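PDB 4RXT: sugar ABC transporter from Agrobacterium radiobacter, which probably serves as the periplasmic solute-binding component of a sugar ABC transporter and holds an arabinose in its cleft. Local coordinates for residues G196-Q210 and V221-F235. Numbering follows the deposited sequence.
Sequences GVFASNLIMAQGVGQ and VKVIGFDSDDKTLGF. With ARA (alpha-L-arabinopyranose), chain B.
Val-197 bonds the neighbouring strand through both its backbone N and its backbone O: the N donates to Lys-222 O (2.9 Å), and the O accepts from Ile-224 N. Two residues on, Ala-199 N reaches Ile-224 O in a nearly straight bond (172°), completing a parallel ladder. The Gln-206 amide ties helix 202-214 to Asp-229, the N-cap residue of the next helix. Its NE2 bonds Asp-229 OD2 (2.7 Å), which lies close to the amide plane, while NE2 arrives from above the carboxylate. The other oxygen, OD1, caps the helix at Thr-232 N (2.8 Å) and also takes the Thr-232 hydroxyl, the two donors coming from opposite faces.

Strand 194-199, helix 202-214 and strand 222-226 form a right-handed beta-alpha-beta crossover in one lobe of a periplasmic binding protein, with the sugar at the C-terminal ends of the strands. There Asp-227 OD2 takes ARA O1 at 2.5 Å and, weakly, Leu-202 N, while Gln-247 holds OD1. Asn-201, also in the pocket, caps its helix through OD1 to Met-204 N.

Small aliphatic groups and phenylalanine rings pack around these bonds. Val-208 CG1 sits 3.9 Å from Val-223 CG1 on the sheet face that carries Val-197, and Ala-205 CB meets Thr-232 CG2. The Phe-235 ring lays one face over Gly-209 C and points its edge at OE1 of Gln-210, whose NE2 bonds Glu-214. Phe-226 CE1 meets the edge of Phe-198 at CZ (3.8 Å), and Arg-150 makes a cation-pi contact with Phe-226.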
loop_
_atom_site.group_PDB
_atom_site.type_symbol
_atom_site.label_atom_id
_atom_site.label_comp_id
_atom_site.label_asym_id
_atom_site.label_seq_id
_atom_site.Cartn_x
_atom_site.Cartn_y
_atom_site.Cartn_z
ATOM N N GLY A 196 -11.934 -2.242 -17.734
ATOM C CA GLY A 196 -11.518 -2.441 -16.362
ATOM C C GLY A 196 -10.074 -2.057 -16.083
ATOM O O GLY A 196 -9.200 -2.210 -16.946
ATOM N N VAL A 197 -9.809 -1.601 -14.863
ATOM C CA VAL A 197 -8.506 -1.156 -14.439
ATOM C C VAL A 197 -8.271 -1.516 -12.984
ATOM O O VAL A 197 -9.165 -1.290 -12.138
ATOM C CB VAL A 197 -8.375 0.396 -14.521
ATOM C CG1 VAL A 197 -6.956 0.851 -14.192
ATOM C CG2 VAL A 197 -8.853 0.940 -15.865
ATOM N N PHE A 198 -7.078 -2.065 -12.710
ATOM C CA PHE A 198 -6.576 -2.223 -11.330
ATOM C C PHE A 198 -5.491 -1.185 -11.075
ATOM O O PHE A 198 -4.476 -1.175 -11.742
ATOM C CB PHE A 198 -6.046 -3.670 -11.133
ATOM C CG PHE A 198 -5.457 -3.927 -9.781
ATOM C CD1 PHE A 198 -5.988 -3.367 -8.627
ATOM C CD2 PHE A 198 -4.358 -4.760 -9.659
ATOM C CE1 PHE A 198 -5.444 -3.623 -7.383
ATOM C CE2 PHE A 198 -3.799 -5.030 -8.412
ATOM C CZ PHE A 198 -4.338 -4.472 -7.268
ATOM N N ALA A 199 -5.770 -0.284 -10.123
ATOM C CA ALA A 199 -4.889 0.816 -9.646
ATOM C C ALA A 199 -4.414 0.431 -8.250
ATOM O O ALA A 199 -5.145 0.511 -7.280
ATOM C CB ALA A 199 -5.656 2.140 -9.606
ATOM N N SER A 200 -3.172 -0.057 -8.167
ATOM C CA SER A 200 -2.833 -0.935 -7.045
ATOM C C SER A 200 -2.317 -0.279 -5.749
ATOM O O SER A 200 -1.807 -0.973 -4.875
ATOM C CB SER A 200 -1.832 -1.971 -7.474
ATOM O OG SER A 200 -0.644 -1.312 -7.851
ATOM N N ASN A 201 -2.438 1.044 -5.644
ATOM C CA ASN A 201 -2.205 1.714 -4.368
ATOM C C ASN A 201 -3.017 3.021 -4.308
ATOM O O ASN A 201 -3.663 3.391 -5.277
ATOM C CB ASN A 201 -0.698 1.902 -4.104
ATOM C CG ASN A 201 -0.111 3.132 -4.793
ATOM O OD1 ASN A 201 -0.581 3.555 -5.855
ATOM N ND2 ASN A 201 0.897 3.713 -4.191
ATOM N N LEU A 202 -2.895 3.732 -3.196
ATOM C CA LEU A 202 -3.687 4.956 -3.024
ATOM C C LEU A 202 -3.433 5.962 -4.160
ATOM O O LEU A 202 -4.346 6.593 -4.671
ATOM C CB LEU A 202 -3.340 5.602 -1.700
ATOM C CG LEU A 202 -3.992 6.957 -1.433
ATOM C CD1 LEU A 202 -5.487 6.746 -1.402
ATOM C CD2 LEU A 202 -3.459 7.508 -0.124
ATOM N N ILE A 203 -2.165 6.153 -4.485
ATOM C CA ILE A 203 -1.739 7.189 -5.406
ATOM C C ILE A 203 -2.289 6.930 -6.803
ATOM O O ILE A 203 -2.788 7.802 -7.478
ATOM C CB ILE A 203 -0.188 7.341 -5.434
ATOM C CG1 ILE A 203 0.383 7.523 -4.010
ATOM C CG2 ILE A 203 0.237 8.482 -6.356
ATOM C CD1 ILE A 203 -0.274 8.643 -3.222
ATOM N N MET A 204 -2.206 5.676 -7.235
ATOM C CA MET A 204 -2.809 5.337 -8.508
ATOM C C MET A 204 -4.337 5.373 -8.487
ATOM O O MET A 204 -4.975 5.795 -9.473
ATOM C CB MET A 204 -2.293 3.982 -9.030
ATOM C CG MET A 204 -0.816 3.939 -9.409
ATOM S SD MET A 204 -0.321 5.097 -10.760
ATOM C CE MET A 204 0.185 6.554 -9.819
ATOM N N ALA A 205 -4.930 4.961 -7.381
ATOM C CA ALA A 205 -6.391 5.131 -7.246
ATOM C C ALA A 205 -6.851 6.597 -7.373
ATOM O O ALA A 205 -7.846 6.885 -8.015
ATOM C CB ALA A 205 -6.857 4.553 -5.930
ATOM N N GLN A 206 -6.102 7.495 -6.768
ATOM C CA GLN A 206 -6.410 8.939 -6.887
ATOM C C GLN A 206 -6.374 9.363 -8.337
ATOM O O GLN A 206 -7.300 9.978 -8.829
ATOM C CB GLN A 206 -5.390 9.763 -6.091
ATOM C CG GLN A 206 -5.452 9.594 -4.573
ATOM C CD GLN A 206 -4.211 10.128 -3.859
ATOM O OE1 GLN A 206 -3.125 10.281 -4.451
ATOM N NE2 GLN A 206 -4.372 10.448 -2.591
ATOM N N GLY A 207 -5.266 9.114 -9.005
ATOM C CA GLY A 207 -5.092 9.532 -10.390
ATOM C C GLY A 207 -6.001 8.874 -11.407
ATOM O O GLY A 207 -6.577 9.528 -12.280
ATOM N N VAL A 208 -6.132 7.553 -11.310
ATOM C CA VAL A 208 -7.010 6.814 -12.222
ATOM C C VAL A 208 -8.488 7.174 -11.974
ATOM O O VAL A 208 -9.261 7.403 -12.925
ATOM C CB VAL A 208 -6.792 5.296 -12.078
ATOM C CG1 VAL A 208 -7.827 4.489 -12.865
ATOM C CG2 VAL A 208 -5.387 4.977 -12.535
ATOM N N GLY A 209 -8.880 7.230 -10.707
ATOM C CA GLY A 209 -10.223 7.635 -10.371
ATOM C C GLY A 209 -10.521 9.010 -10.932
ATOM O O GLY A 209 -11.631 9.239 -11.467
ATOM N N GLN A 210 -9.567 9.927 -10.784
ATOM C CA GLN A 210 -9.713 11.314 -11.283
ATOM C C GLN A 210 -9.961 11.295 -12.790
ATOM O O GLN A 210 -10.813 11.987 -13.308
ATOM C CB GLN A 210 -8.510 12.177 -10.917
ATOM C CG GLN A 210 -8.667 13.680 -11.139
ATOM C CD GLN A 210 -9.598 14.361 -10.152
ATOM O OE1 GLN A 210 -9.462 14.203 -8.935
ATOM N NE2 GLN A 210 -10.506 15.160 -10.667
ATOM N N VAL A 221 -16.075 2.165 -17.659
ATOM C CA VAL A 221 -14.790 1.622 -17.170
ATOM C C VAL A 221 -14.854 1.446 -15.680
ATOM O O VAL A 221 -15.079 2.412 -14.951
ATOM C CB VAL A 221 -13.588 2.535 -17.510
ATOM C CG1 VAL A 221 -12.277 1.949 -16.984
ATOM C CG2 VAL A 221 -13.546 2.814 -19.007
ATOM N N LYS A 222 -14.627 0.214 -15.239
ATOM C CA LYS A 222 -14.672 -0.138 -13.833
ATOM C C LYS A 222 -13.292 -0.114 -13.247
ATOM O O LYS A 222 -12.379 -0.785 -13.777
ATOM C CB LYS A 222 -15.321 -1.517 -13.633
ATOM C CG LYS A 222 -16.830 -1.560 -13.963
ATOM C CD LYS A 222 -17.571 -0.251 -13.618
ATOM C CE LYS A 222 -18.865 -0.361 -12.890
ATOM N NZ LYS A 222 -19.544 0.952 -13.133
ATOM N N VAL A 223 -13.121 0.611 -12.148
ATOM C CA VAL A 223 -11.816 0.749 -11.480
ATOM C C VAL A 223 -11.826 0.089 -10.131
ATOM O O VAL A 223 -12.724 0.332 -9.346
ATOM C CB VAL A 223 -11.463 2.239 -11.265
ATOM C CG1 VAL A 223 -10.117 2.369 -10.552
ATOM C CG2 VAL A 223 -11.451 2.977 -12.603
ATOM N N ILE A 224 -10.866 -0.804 -9.884
ATOM C CA ILE A 224 -10.571 -1.281 -8.558
ATOM C C ILE A 224 -9.277 -0.637 -8.083
ATOM O O ILE A 224 -8.275 -0.720 -8.759
ATOM C CB ILE A 224 -10.495 -2.818 -8.426
ATOM C CG1 ILE A 224 -11.820 -3.444 -8.868
ATOM C CG2 ILE A 224 -10.096 -3.229 -7.010
ATOM C CD1 ILE A 224 -13.028 -3.182 -7.960
ATOM N N GLY A 225 -9.325 0.033 -6.939
ATOM C CA GLY A 225 -8.143 0.640 -6.371
ATOM C C GLY A 225 -7.779 0.025 -5.027
ATOM O O GLY A 225 -8.286 -1.040 -4.639
ATOM N N PHE A 226 -6.848 0.692 -4.365
ATOM C CA PHE A 226 -6.379 0.325 -3.039
ATOM C C PHE A 226 -6.463 1.569 -2.142
ATOM O O PHE A 226 -6.286 2.729 -2.605
ATOM C CB PHE A 226 -4.909 -0.132 -3.083
ATOM C CG PHE A 226 -4.678 -1.599 -2.800
ATOM C CD1 PHE A 226 -4.958 -2.557 -3.777
ATOM C CD2 PHE A 226 -4.157 -2.021 -1.592
ATOM C CE1 PHE A 226 -4.759 -3.906 -3.549
ATOM C CE2 PHE A 226 -3.941 -3.387 -1.362
ATOM C CZ PHE A 226 -4.231 -4.319 -2.350
ATOM N N ASP A 227 -6.678 1.310 -0.845
ATOM C CA ASP A 227 -6.551 2.285 0.220
ATOM C C ASP A 227 -7.723 3.262 0.212
ATOM O O ASP A 227 -8.716 3.058 -0.465
ATOM C CB ASP A 227 -5.186 3.006 0.137
ATOM C CG ASP A 227 -4.021 2.016 0.096
ATOM O OD1 ASP A 227 -4.032 1.046 0.920
ATOM O OD2 ASP A 227 -3.136 2.231 -0.759
ATOM N N SER A 228 -7.596 4.310 0.997
ATOM C CA SER A 228 -8.694 5.230 1.181
ATOM C C SER A 228 -8.165 6.590 1.521
ATOM O O SER A 228 -7.168 6.733 2.209
ATOM C CB SER A 228 -9.671 4.767 2.277
ATOM O OG SER A 228 -9.061 4.755 3.570
ATOM N N ASP A 229 -8.903 7.589 1.048
ATOM C CA ASP A 229 -8.743 8.995 1.462
ATOM C C ASP A 229 -10.052 9.689 1.052
ATOM O O ASP A 229 -10.906 9.070 0.463
ATOM C CB ASP A 229 -7.449 9.647 0.911
ATOM C CG ASP A 229 -7.478 9.949 -0.575
ATOM O OD1 ASP A 229 -8.352 9.484 -1.352
ATOM O OD2 ASP A 229 -6.575 10.708 -0.979
ATOM N N ASP A 230 -10.180 10.988 1.356
ATOM C CA ASP A 230 -11.392 11.759 1.025
ATOM C C ASP A 230 -11.705 11.656 -0.468
ATOM O O ASP A 230 -12.815 11.401 -0.872
ATOM C CB ASP A 230 -11.195 13.242 1.412
ATOM C CG ASP A 230 -11.484 13.516 2.887
ATOM O OD1 ASP A 230 -11.855 12.566 3.628
ATOM O OD2 ASP A 230 -11.371 14.702 3.312
ATOM N N LYS A 231 -10.694 11.838 -1.295
ATOM C CA LYS A 231 -10.896 11.847 -2.728
ATOM C C LYS A 231 -11.377 10.481 -3.239
ATOM O O LYS A 231 -12.360 10.404 -4.005
ATOM C CB LYS A 231 -9.610 12.254 -3.406
ATOM C CG LYS A 231 -9.685 12.241 -4.910
ATOM C CD LYS A 231 -8.529 13.048 -5.502
ATOM C CE LYS A 231 -7.706 12.229 -6.461
ATOM N NZ LYS A 231 -6.313 12.748 -6.427
ATOM N N THR A 232 -10.642 9.420 -2.874
ATOM C CA THR A 232 -10.998 8.085 -3.378
ATOM C C THR A 232 -12.336 7.591 -2.811
ATOM O O THR A 232 -13.077 6.879 -3.502
ATOM C CB THR A 232 -9.916 7.063 -3.144
ATOM O OG1 THR A 232 -9.568 7.014 -1.759
ATOM C CG2 THR A 232 -8.731 7.399 -4.036
ATOM N N LEU A 233 -12.639 7.957 -1.563
ATOM C CA LEU A 233 -13.940 7.606 -0.987
ATOM C C LEU A 233 -15.055 8.372 -1.709
ATOM O O LEU A 233 -16.121 7.826 -1.959
ATOM C CB LEU A 233 -13.963 7.837 0.514
ATOM C CG LEU A 233 -13.110 6.846 1.316
ATOM C CD1 LEU A 233 -13.073 7.266 2.789
ATOM C CD2 LEU A 233 -13.568 5.390 1.201
ATOM N N GLY A 234 -14.778 9.607 -2.116
ATOM C CA GLY A 234 -15.715 10.369 -2.959
ATOM C C GLY A 234 -15.988 9.673 -4.288
ATOM O O GLY A 234 -17.132 9.573 -4.745
ATOM N N PHE A 235 -14.925 9.127 -4.879
ATOM C CA PHE A 235 -15.043 8.408 -6.157
ATOM C C PHE A 235 -15.808 7.089 -5.979
ATOM O O PHE A 235 -16.542 6.661 -6.875
ATOM C CB PHE A 235 -13.646 8.072 -6.737
ATOM C CG PHE A 235 -12.839 9.288 -7.192
ATOM C CD1 PHE A 235 -13.467 10.443 -7.663
ATOM C CD2 PHE A 235 -11.485 9.251 -7.164
ATOM C CE1 PHE A 235 -12.736 11.549 -8.059
ATOM C CE2 PHE A 235 -10.739 10.321 -7.584
ATOM C CZ PHE A 235 -11.344 11.480 -8.037
HETATM C C1 ARA B . -0.029 1.701 -0.065
HETATM C C2 ARA B . 1.028 0.580 -0.108
HETATM C C3 ARA B . 2.412 1.187 0.047
HETATM C C4 ARA B . 2.646 2.329 -0.957
HETATM C C5 ARA B . 1.387 2.778 -1.571
HETATM O O1 ARA B . -0.987 0.931 -0.780
HETATM O O2 ARA B . 0.820 -0.359 0.963
HETATM O O3 ARA B . 3.378 0.126 -0.037
HETATM O O4 ARA B . 3.354 1.909 -2.125
HETATM O O5 ARA B . 0.287 2.953 -0.662
#